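PDB 5FR8: probable TonB-dependent siderophore receptor PirA from Acinetobacter baumannii, which probably binds iron-chelating siderophores, possibly ferric enterobactin, at the outer membrane as the first step of iron uptake. Local coordinates for residues A[249-254]-A[300-305]. Residues are numbered along the deposited sequence; the frame is centred on the assembly and turned at random.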
ATOM      1  N   GLN A 249     -22.489 -19.762  22.412  1.00 89.70           N
ATOM      2  CA  GLN A 249     -21.584 -18.638  22.645  1.00 90.34           C
ATOM      3  C   GLN A 249     -20.207 -18.761  21.998  1.00 85.75           C
ATOM      4  O   GLN A 249     -19.332 -17.946  22.285  1.00 88.41           O
ATOM      5  CB  GLN A 249     -21.419 -18.409  24.142  1.00 94.19           C
ATOM      6  CG  GLN A 249     -21.172 -19.675  24.919  1.00 98.43           C
ATOM      7  CD  GLN A 249     -21.650 -19.571  26.349  1.00107.45           C
ATOM      8  OE1 GLN A 249     -22.149 -18.540  26.779  1.00109.85           O
ATOM      9  NE2 GLN A 249     -21.496 -20.652  27.098  1.00119.43           N
ATOM     10  N   GLN A 250     -20.012 -19.744  21.115  1.00 83.73           N
ATOM     11  CA  GLN A 250     -18.693 -19.961  20.484  1.00 77.41           C
ATOM     12  C   GLN A 250     -18.756 -20.169  18.983  1.00 72.30           C
ATOM     13  O   GLN A 250     -19.522 -20.989  18.493  1.00 76.50           O
ATOM     14  CB  GLN A 250     -17.992 -21.157  21.116  1.00 73.63           C
ATOM     15  CG  GLN A 250     -17.565 -20.894  22.547  1.00 76.13           C
ATOM     16  CD  GLN A 250     -16.810 -22.050  23.131  1.00 77.06           C
ATOM     17  OE1 GLN A 250     -15.931 -22.607  22.478  1.00 78.36           O
ATOM     18  NE2 GLN A 250     -17.152 -22.438  24.359  1.00 79.51           N
ATOM     19  N   THR A 251     -17.932 -19.433  18.251  1.00 68.16           N
ATOM     20  CA  THR A 251     -17.922 -19.508  16.789  1.00 65.06           C
ATOM     21  C   THR A 251     -16.498 -19.754  16.314  1.00 65.62           C
ATOM     22  O   THR A 251     -15.539 -19.255  16.898  1.00 64.85           O
ATOM     23  CB  THR A 251     -18.467 -18.221  16.134  1.00 64.50           C
ATOM     24  OG1 THR A 251     -19.850 -18.051  16.458  1.00 70.20           O
ATOM     25  CG2 THR A 251     -18.383 -18.299  14.663  1.00 63.78           C
ATOM     26  N   VAL A 252     -16.355 -20.555  15.262  1.00 69.89           N
ATOM     27  CA  VAL A 252     -15.046 -20.850  14.698  1.00 66.35           C
ATOM     28  C   VAL A 252     -15.069 -20.565  13.193  1.00 64.60           C
ATOM     29  O   VAL A 252     -15.951 -21.049  12.481  1.00 61.42           O
ATOM     30  CB  VAL A 252     -14.663 -22.303  14.964  1.00 67.41           C
ATOM     31  CG1 VAL A 252     -13.359 -22.623  14.279  1.00 69.72           C
ATOM     32  CG2 VAL A 252     -14.552 -22.558  16.460  1.00 70.40           C
ATOM     33  N   LEU A 253     -14.111 -19.757  12.734  1.00 64.39           N
ATOM     34  CA  LEU A 253     -13.953 -19.427  11.322  1.00 60.35           C
ATOM     35  C   LEU A 253     -12.687 -20.023  10.752  1.00 61.65           C
ATOM     36  O   LEU A 253     -11.615 -19.978  11.351  1.00 67.90           O
ATOM     37  CB  LEU A 253     -13.865 -17.941  11.129  1.00 62.33           C
ATOM     38  CG  LEU A 253     -15.197 -17.213  11.146  1.00 70.74           C
ATOM     39  CD1 LEU A 253     -15.737 -17.075  12.567  1.00 80.47           C
ATOM     40  CD2 LEU A 253     -15.016 -15.838  10.518  1.00 68.97           C
ATOM     41  N   LEU A 254     -12.805 -20.555   9.553  1.00 61.39           N
ATOM     42  CA  LEU A 254     -11.653 -21.028   8.836  1.00 59.89           C
ATOM     43  C   LEU A 254     -11.564 -20.207   7.571  1.00 60.96           C
ATOM     44  O   LEU A 254     -12.547 -20.125   6.835  1.00 67.77           O
ATOM     45  CB  LEU A 254     -11.854 -22.489   8.474  1.00 62.36           C
ATOM     46  CG  LEU A 254     -10.696 -23.105   7.694  1.00 65.01           C
ATOM     47  CD1 LEU A 254      -9.480 -23.238   8.603  1.00 63.55           C
ATOM     48  CD2 LEU A 254     -11.094 -24.448   7.100  1.00 67.73           C
ATOM     49  N   THR A 300     -10.018 -18.668  13.583  1.00 67.02           N
ATOM     50  CA  THR A 300     -10.479 -17.668  14.532  1.00 67.62           C
ATOM     51  C   THR A 300     -11.522 -18.242  15.463  1.00 65.11           C
ATOM     52  O   THR A 300     -12.390 -18.975  15.028  1.00 67.38           O
ATOM     53  CB  THR A 300     -11.089 -16.478  13.802  1.00 68.32           C
ATOM     54  OG1 THR A 300     -10.126 -15.961  12.872  1.00 77.59           O
ATOM     55  CG2 THR A 300     -11.454 -15.400  14.798  1.00 72.12           C
ATOM     56  N   HIS A 301     -11.428 -17.910  16.745  1.00 64.58           N
ATOM     57  CA  HIS A 301     -12.466 -18.257  17.729  1.00 67.76           C
ATOM     58  C   HIS A 301     -12.992 -16.993  18.411  1.00 67.26           C
ATOM     59  O   HIS A 301     -12.233 -16.151  18.881  1.00 67.03           O
ATOM     60  CB  HIS A 301     -11.911 -19.257  18.761  1.00 70.80           C
ATOM     61  CG  HIS A 301     -12.885 -19.668  19.824  1.00 71.59           C
ATOM     62  ND1 HIS A 301     -13.212 -18.854  20.886  1.00 78.63           N
ATOM     63  CD2 HIS A 301     -13.584 -20.813  20.004  1.00 74.08           C
ATOM     64  CE1 HIS A 301     -14.076 -19.479  21.670  1.00 76.16           C
ATOM     65  NE2 HIS A 301     -14.320 -20.670  21.157  1.00 71.53           N
ATOM     66  N   GLU A 302     -14.306 -16.874  18.451  1.00 68.97           N
ATOM     67  CA  GLU A 302     -14.937 -15.728  19.054  1.00 70.99           C
ATOM     68  C   GLU A 302     -15.962 -16.135  20.096  1.00 74.90           C
ATOM     69  O   GLU A 302     -16.978 -16.749  19.784  1.00 73.77           O
ATOM     70  CB  GLU A 302     -15.581 -14.825  18.006  1.00 72.14           C
ATOM     71  CG  GLU A 302     -15.879 -15.438  16.656  1.00 73.39           C
ATOM     72  CD  GLU A 302     -16.040 -14.374  15.574  1.00 77.62           C
ATOM     73  OE1 GLU A 302     -15.044 -13.674  15.276  1.00 75.79           O
ATOM     74  OE2 GLU A 302     -17.161 -14.225  15.032  1.00 79.05           O
ATOM     75  N   GLY A 303     -15.675 -15.775  21.342  1.00 79.80           N
ATOM     76  CA  GLY A 303     -16.555 -16.076  22.452  1.00 80.98           C
ATOM     77  C   GLY A 303     -17.516 -14.946  22.744  1.00 85.18           C
ATOM     78  O   GLY A 303     -17.162 -13.754  22.683  1.00 84.70           O
ATOM     79  N   ASP A 304     -18.746 -15.334  23.070  1.00 85.28           N
ATOM     80  CA  ASP A 304     -19.785 -14.383  23.422  1.00 84.62           C
ATOM     81  C   ASP A 304     -20.271 -14.675  24.856  1.00 85.00           C
ATOM     82  O   ASP A 304     -21.282 -15.353  25.055  1.00 85.64           O
ATOM     83  CB  ASP A 304     -20.920 -14.461  22.393  1.00 80.09           C
ATOM     84  CG  ASP A 304     -21.884 -13.295  22.502  1.00 78.18           C
ATOM     85  OD1 ASP A 304     -22.747 -13.319  23.379  1.00 72.14           O
ATOM     86  OD2 ASP A 304     -21.773 -12.350  21.712  1.00 81.88           O
ATOM     87  N   TRP A 305     -19.536 -14.155  25.845  1.00 81.64           N
ATOM     88  CA  TRP A 305     -19.739 -14.505  27.261  1.00 79.72           C
ATOM     89  C   TRP A 305     -20.532 -13.453  28.010  1.00 78.68           C
ATOM     90  O   TRP A 305     -20.657 -12.309  27.552  1.00 76.04           O
ATOM     91  CB  TRP A 305     -18.390 -14.710  27.965  1.00 79.63           C
ATOM     92  CG  TRP A 305     -17.401 -15.439  27.122  1.00 76.32           C
ATOM     93  CD1 TRP A 305     -16.337 -14.908  26.470  1.00 74.79           C
ATOM     94  CD2 TRP A 305     -17.411 -16.826  26.813  1.00 76.00           C
ATOM     95  NE1 TRP A 305     -15.677 -15.878  25.780  1.00 74.51           N
ATOM     96  CE2 TRP A 305     -16.317 -17.072  25.981  1.00 75.73           C
ATOM     97  CE3 TRP A 305     -18.233 -17.892  27.179  1.00 78.41           C
ATOM     98  CZ2 TRP A 305     -16.019 -18.341  25.499  1.00 77.11           C
ATOM     99  CZ3 TRP A 305     -17.942 -19.145  26.698  1.00 78.59           C
ATOM    100  CH2 TRP A 305     -16.844 -19.361  25.866  1.00 76.99           C
TER
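Gln250 and His301 meet on the sheet face they share with Val252. His301 NE2 donates to Gln250 OE1 at 2.8 Å, with a nearly straight N-H...O angle of 172°. The amide oxygen lies close to the imidazole plane, whereas the donor stands above the carbonyl plane of the glutamine; amide and ring are turned 62° apart. His301 CG, anti to its backbone N (chi1 179°), heads the ring toward Gln250. Trp305 flanks both glutamines: Gln250 NE2 sits at the indole edge, 3.4 Å from CH2, and Gln249 CG approaches CZ3 obliquely at 3.7 Å. One indole face lies over Gly303 C, offset toward the rim. Trp305 NE1 is hydrogen-bonded to Ser310 OG, and the ring meets that of Trp307.

Between these two strands, packing is looser on the face of Thr251, Leu253, Thr300 and Glu302. There Thr251 CB approaches Glu302 CG at 3.8 Å, and Leu253 CD1 only grazes Glu302 OE2 at 4.0 Å; Thr300 also touches Lys311 and Val313. At the strand end the exposed Asp304 makes a weak, long ion pair with Lys309.

Between the two faces runs an antiparallel ladder, its short axes 4.8 Å apart. Thr251 and Glu302 exchange two backbone bonds, as do Leu253 and Thr300, and Asp304 N closes on Gln249 O at 2.8 Å. Strands 250-264 and 290-305 are thus neighbouring staves of the TonB-dependent receptor barrel, with 232-247 and 308-323 continuing the wall. The chemistry implies that backbone bonds set the register, while the amide-imidazole bond and the indole add side-chain cohesion to one face near the strand ends.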